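Local coordinates for protein LYND (Lyngbya aestuarii, PDB 4V1T) that is probably an ATP-dependent YcaO-type cyclodehydratase that forms azoline heterocycles in precursor peptides, and binds ADP, magnesium and zinc, at residues 600-612 and 621-634. Sequence-based numbering, arbitrary orientation.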
loop_
_atom_site.group_PDB
_atom_site.type_symbol
_atom_site.label_atom_id
_atom_site.label_comp_id
_atom_site.label_asym_id
_atom_site.label_seq_id
_atom_site.Cartn_x
_atom_site.Cartn_y
_atom_site.Cartn_z
ATOM N N ASP B 600 39.036 11.633 -16.519
ATOM C CA ASP B 600 39.287 12.692 -17.504
ATOM C C ASP B 600 38.048 13.494 -17.934
ATOM O O ASP B 600 38.183 14.583 -18.491
ATOM C CB ASP B 600 39.966 12.105 -18.746
ATOM C CG ASP B 600 39.136 11.022 -19.413
ATOM O OD1 ASP B 600 38.467 10.250 -18.689
ATOM O OD2 ASP B 600 39.152 10.945 -20.656
ATOM N N LEU B 601 36.854 12.982 -17.663
ATOM C CA LEU B 601 35.631 13.700 -18.025
ATOM C C LEU B 601 35.259 14.732 -16.965
ATOM O O LEU B 601 34.484 15.654 -17.227
ATOM C CB LEU B 601 34.472 12.728 -18.247
ATOM C CG LEU B 601 34.672 11.631 -19.297
ATOM C CD1 LEU B 601 33.359 10.916 -19.582
ATOM C CD2 LEU B 601 35.261 12.185 -20.587
ATOM N N GLY B 602 35.812 14.569 -15.766
ATOM C CA GLY B 602 35.617 15.530 -14.692
ATOM C C GLY B 602 34.258 15.437 -14.019
ATOM O O GLY B 602 33.922 16.268 -13.173
ATOM N N ILE B 603 33.471 14.438 -14.402
ATOM C CA ILE B 603 32.176 14.197 -13.780
ATOM C C ILE B 603 32.403 13.387 -12.514
ATOM O O ILE B 603 32.958 12.300 -12.577
ATOM C CB ILE B 603 31.225 13.432 -14.719
ATOM C CG1 ILE B 603 30.989 14.245 -16.005
ATOM C CG2 ILE B 603 29.907 13.142 -14.010
ATOM C CD1 ILE B 603 30.185 13.515 -17.067
ATOM N N PRO B 604 31.969 13.908 -11.355
ATOM C CA PRO B 604 32.328 13.207 -10.125
ATOM C C PRO B 604 31.821 11.769 -10.067
ATOM O O PRO B 604 30.657 11.490 -10.338
ATOM C CB PRO B 604 31.698 14.057 -9.018
ATOM C CG PRO B 604 30.833 15.054 -9.684
ATOM C CD PRO B 604 31.235 15.160 -11.107
ATOM N N ALA B 605 32.725 10.868 -9.715
ATOM C CA ALA B 605 32.427 9.459 -9.611
ATOM C C ALA B 605 33.122 8.947 -8.368
ATOM O O ALA B 605 34.256 9.339 -8.075
ATOM C CB ALA B 605 32.916 8.714 -10.844
ATOM N N PHE B 606 32.447 8.072 -7.638
ATOM C CA PHE B 606 32.970 7.611 -6.366
ATOM C C PHE B 606 32.797 6.118 -6.149
ATOM O O PHE B 606 31.936 5.483 -6.754
ATOM C CB PHE B 606 32.287 8.375 -5.236
ATOM C CG PHE B 606 32.506 9.855 -5.297
ATOM C CD1 PHE B 606 33.600 10.430 -4.669
ATOM C CD2 PHE B 606 31.621 10.669 -5.982
ATOM C CE1 PHE B 606 33.804 11.798 -4.721
ATOM C CE2 PHE B 606 31.819 12.037 -6.035
ATOM C CZ PHE B 606 32.913 12.602 -5.410
ATOM N N ALA B 607 33.634 5.574 -5.274
ATOM C CA ALA B 607 33.481 4.212 -4.784
ATOM C C ALA B 607 33.303 4.238 -3.272
ATOM O O ALA B 607 34.151 4.748 -2.548
ATOM C CB ALA B 607 34.686 3.378 -5.152
ATOM N N GLY B 608 32.185 3.699 -2.804
ATOM C CA GLY B 608 31.996 3.449 -1.390
ATOM C C GLY B 608 32.626 2.111 -1.049
ATOM O O GLY B 608 32.480 1.157 -1.793
ATOM N N VAL B 609 33.334 2.045 0.069
ATOM C CA VAL B 609 34.004 0.817 0.467
ATOM C C VAL B 609 33.765 0.584 1.952
ATOM O O VAL B 609 33.755 1.522 2.743
ATOM C CB VAL B 609 35.519 0.875 0.167
ATOM C CG1 VAL B 609 36.210 -0.423 0.568
ATOM C CG2 VAL B 609 35.757 1.158 -1.308
ATOM N N SER B 610 33.571 -0.674 2.322
ATOM C CA SER B 610 33.308 -1.011 3.703
ATOM C C SER B 610 33.713 -2.437 4.025
ATOM O O SER B 610 33.377 -3.374 3.300
ATOM C CB SER B 610 31.823 -0.807 4.027
ATOM O OG SER B 610 31.527 -1.324 5.312
ATOM N N ASN B 611 34.424 -2.580 5.139
ATOM C CA ASN B 611 34.812 -3.871 5.679
ATOM C C ASN B 611 34.196 -4.102 7.061
ATOM O O ASN B 611 33.847 -3.157 7.767
ATOM C CB ASN B 611 36.339 -3.969 5.773
ATOM C CG ASN B 611 36.924 -3.009 6.800
ATOM O OD1 ASN B 611 36.741 -1.797 6.713
ATOM N ND2 ASN B 611 37.622 -3.552 7.781
ATOM N N ARG B 612 34.063 -5.353 7.450
ATOM C CA ARG B 612 33.710 -5.697 8.812
ATOM C C ARG B 612 34.899 -5.699 9.719
ATOM O O ARG B 612 35.930 -6.200 9.379
ATOM C CB ARG B 612 33.099 -7.069 8.873
ATOM C CG ARG B 612 31.805 -7.173 8.132
ATOM C CD ARG B 612 30.631 -6.993 9.039
ATOM N NE ARG B 612 30.068 -8.271 9.408
ATOM C CZ ARG B 612 30.060 -8.738 10.636
ATOM N NH1 ARG B 612 30.593 -8.028 11.622
ATOM N NH2 ARG B 612 29.525 -9.913 10.873
ATOM N N ILE B 621 32.795 -5.081 0.813
ATOM C CA ILE B 621 31.707 -4.693 -0.033
ATOM C C ILE B 621 31.975 -3.288 -0.520
ATOM O O ILE B 621 32.623 -2.486 0.142
ATOM C CB ILE B 621 30.372 -4.846 0.721
ATOM C CG1 ILE B 621 30.133 -6.346 0.951
ATOM C CG2 ILE B 621 29.221 -4.243 -0.079
ATOM C CD1 ILE B 621 29.003 -6.677 1.841
ATOM N N LEU B 622 31.487 -2.998 -1.704
ATOM C CA LEU B 622 31.656 -1.687 -2.265
ATOM C C LEU B 622 30.508 -1.344 -3.210
ATOM O O LEU B 622 29.751 -2.218 -3.644
ATOM C CB LEU B 622 33.014 -1.596 -2.957
ATOM C CG LEU B 622 33.391 -2.805 -3.796
ATOM C CD1 LEU B 622 32.682 -2.713 -5.120
ATOM C CD2 LEU B 622 34.892 -2.886 -3.994
ATOM N N GLY B 623 30.373 -0.059 -3.504
ATOM C CA GLY B 623 29.276 0.435 -4.314
ATOM C C GLY B 623 29.715 1.690 -5.026
ATOM O O GLY B 623 30.590 2.408 -4.541
ATOM N N PHE B 624 29.115 1.950 -6.182
ATOM C CA PHE B 624 29.569 3.033 -7.046
ATOM C C PHE B 624 28.450 3.980 -7.417
ATOM O O PHE B 624 27.263 3.639 -7.326
ATOM C CB PHE B 624 30.153 2.464 -8.328
ATOM C CG PHE B 624 31.002 1.265 -8.121
ATOM C CD1 PHE B 624 32.209 1.367 -7.466
ATOM C CD2 PHE B 624 30.600 0.031 -8.606
ATOM C CE1 PHE B 624 33.003 0.257 -7.294
ATOM C CE2 PHE B 624 31.385 -1.080 -8.441
ATOM C CZ PHE B 624 32.591 -0.968 -7.788
ATOM N N GLY B 625 28.842 5.170 -7.849
ATOM C CA GLY B 625 27.898 6.182 -8.279
ATOM C C GLY B 625 28.627 7.316 -8.970
ATOM O O GLY B 625 29.742 7.668 -8.596
ATOM N N ALA B 626 27.999 7.869 -9.997
ATOM C CA ALA B 626 28.508 9.052 -10.665
ATOM C C ALA B 626 27.336 9.955 -11.001
ATOM O O ALA B 626 26.242 9.482 -11.296
ATOM C CB ALA B 626 29.278 8.676 -11.931
ATOM N N HIS B 627 27.573 11.258 -10.936
ATOM C CA HIS B 627 26.530 12.241 -11.189
ATOM C C HIS B 627 27.202 13.588 -11.378
ATOM O O HIS B 627 28.353 13.753 -10.978
ATOM C CB HIS B 627 25.547 12.288 -10.016
ATOM C CG HIS B 627 24.213 12.866 -10.367
ATOM N ND1 HIS B 627 23.900 14.192 -10.165
ATOM C CD2 HIS B 627 23.107 12.297 -10.897
ATOM C CE1 HIS B 627 22.659 14.417 -10.557
ATOM N NE2 HIS B 627 22.156 13.283 -11.009
ATOM N N LEU B 628 26.518 14.540 -12.007
ATOM C CA LEU B 628 27.091 15.871 -12.158
ATOM C C LEU B 628 27.243 16.503 -10.773
ATOM O O LEU B 628 28.196 17.228 -10.508
ATOM C CB LEU B 628 26.233 16.740 -13.087
ATOM C CG LEU B 628 26.337 16.418 -14.590
ATOM C CD1 LEU B 628 25.343 17.239 -15.394
ATOM C CD2 LEU B 628 27.745 16.649 -15.122
ATOM N N ASP B 629 26.301 16.191 -9.894
ATOM C CA ASP B 629 26.308 16.668 -8.515
ATOM C C ASP B 629 27.031 15.656 -7.636
ATOM O O ASP B 629 26.537 14.544 -7.454
ATOM C CB ASP B 629 24.876 16.866 -8.015
ATOM C CG ASP B 629 24.812 17.523 -6.643
ATOM O OD1 ASP B 629 25.833 17.543 -5.922
ATOM O OD2 ASP B 629 23.725 18.025 -6.281
ATOM N N PRO B 630 28.204 16.032 -7.091
ATOM C CA PRO B 630 29.010 15.065 -6.344
ATOM C C PRO B 630 28.303 14.566 -5.096
ATOM O O PRO B 630 28.564 13.445 -4.658
ATOM C CB PRO B 630 30.270 15.858 -5.975
ATOM C CG PRO B 630 29.837 17.279 -5.989
ATOM C CD PRO B 630 28.803 17.379 -7.065
ATOM N N THR B 631 27.421 15.396 -4.535
ATOM C CA THR B 631 26.628 15.002 -3.390
ATOM C C THR B 631 25.779 13.783 -3.740
ATOM O O THR B 631 25.718 12.818 -2.974
ATOM C CB THR B 631 25.722 16.156 -2.904
ATOM O OG1 THR B 631 26.533 17.255 -2.465
ATOM C CG2 THR B 631 24.846 15.717 -1.770
ATOM N N ILE B 632 25.141 13.826 -4.906
ATOM C CA ILE B 632 24.288 12.732 -5.353
ATOM C C ILE B 632 25.141 11.522 -5.727
ATOM O O ILE B 632 24.749 10.382 -5.495
ATOM C CB ILE B 632 23.414 13.132 -6.564
ATOM C CG1 ILE B 632 22.647 14.445 -6.296
ATOM C CG2 ILE B 632 22.450 12.004 -6.931
ATOM C CD1 ILE B 632 21.827 14.469 -5.022
ATOM N N ALA B 633 26.304 11.778 -6.315
ATOM C CA ALA B 633 27.197 10.704 -6.733
ATOM C C ALA B 633 27.630 9.876 -5.523
ATOM O O ALA B 633 27.594 8.650 -5.557
ATOM C CB ALA B 633 28.407 11.268 -7.463
ATOM N N ILE B 634 28.034 10.556 -4.456
ATOM C CA ILE B 634 28.425 9.876 -3.229
ATOM C C ILE B 634 27.219 9.156 -2.651
ATOM O O ILE B 634 27.333 8.052 -2.131
ATOM C CB ILE B 634 28.991 10.867 -2.186
ATOM C CG1 ILE B 634 30.279 11.523 -2.713
ATOM C CG2 ILE B 634 29.282 10.157 -0.866
ATOM C CD1 ILE B 634 30.717 12.738 -1.922
#
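F606 CG and I634 CG1 both stand beside their own backbone N, anti to the carbonyl carbon: chi1 of -60° swings the F606 ring toward helix 630-649, and chi1 of -63° brings I634 CG1 down over that ring. The setting is an antiparallel beta hairpin, strands 605-612 and 621-626, whose second strand turns back through a short loop into the helix packed against one face of the sheet. I634 CG1 sits 3.6 Å from the centroid of the F606 ring, almost on its normal, a CH-pi contact over the face. A633 CB instead lies in the ring plane at its edge, 3.6 Å from F606 CD2. G608, G623 and G625 fall on this helical side, and A633 O comes to 3.7 Å from G625 CA, so the helix's first turn lies against the strand. On the other face, A607 CB touches the ring edge of F624, and A605 CB packs on A626 CB. F624, whose side chain is about 6 Å from a bound magnesium ion, also touches E551 and V555 of helix 538-561; with G625 about 7 Å from bound ADP, this part of strand 621-626 lies near the metal and nucleotide site. Paired backbone bonds join F606 with G625, G608 with G623 and S610 with I621, while strand 590-596 flanks 605-612 as the third strand. P604 O accepts H627 N at 3.1 Å, and P604 CB rests 3.8 Å from P630 CB. D629 caps the helix: its OD1 takes the N-H of T631 at 3.0 Å, from above the carboxylate plane.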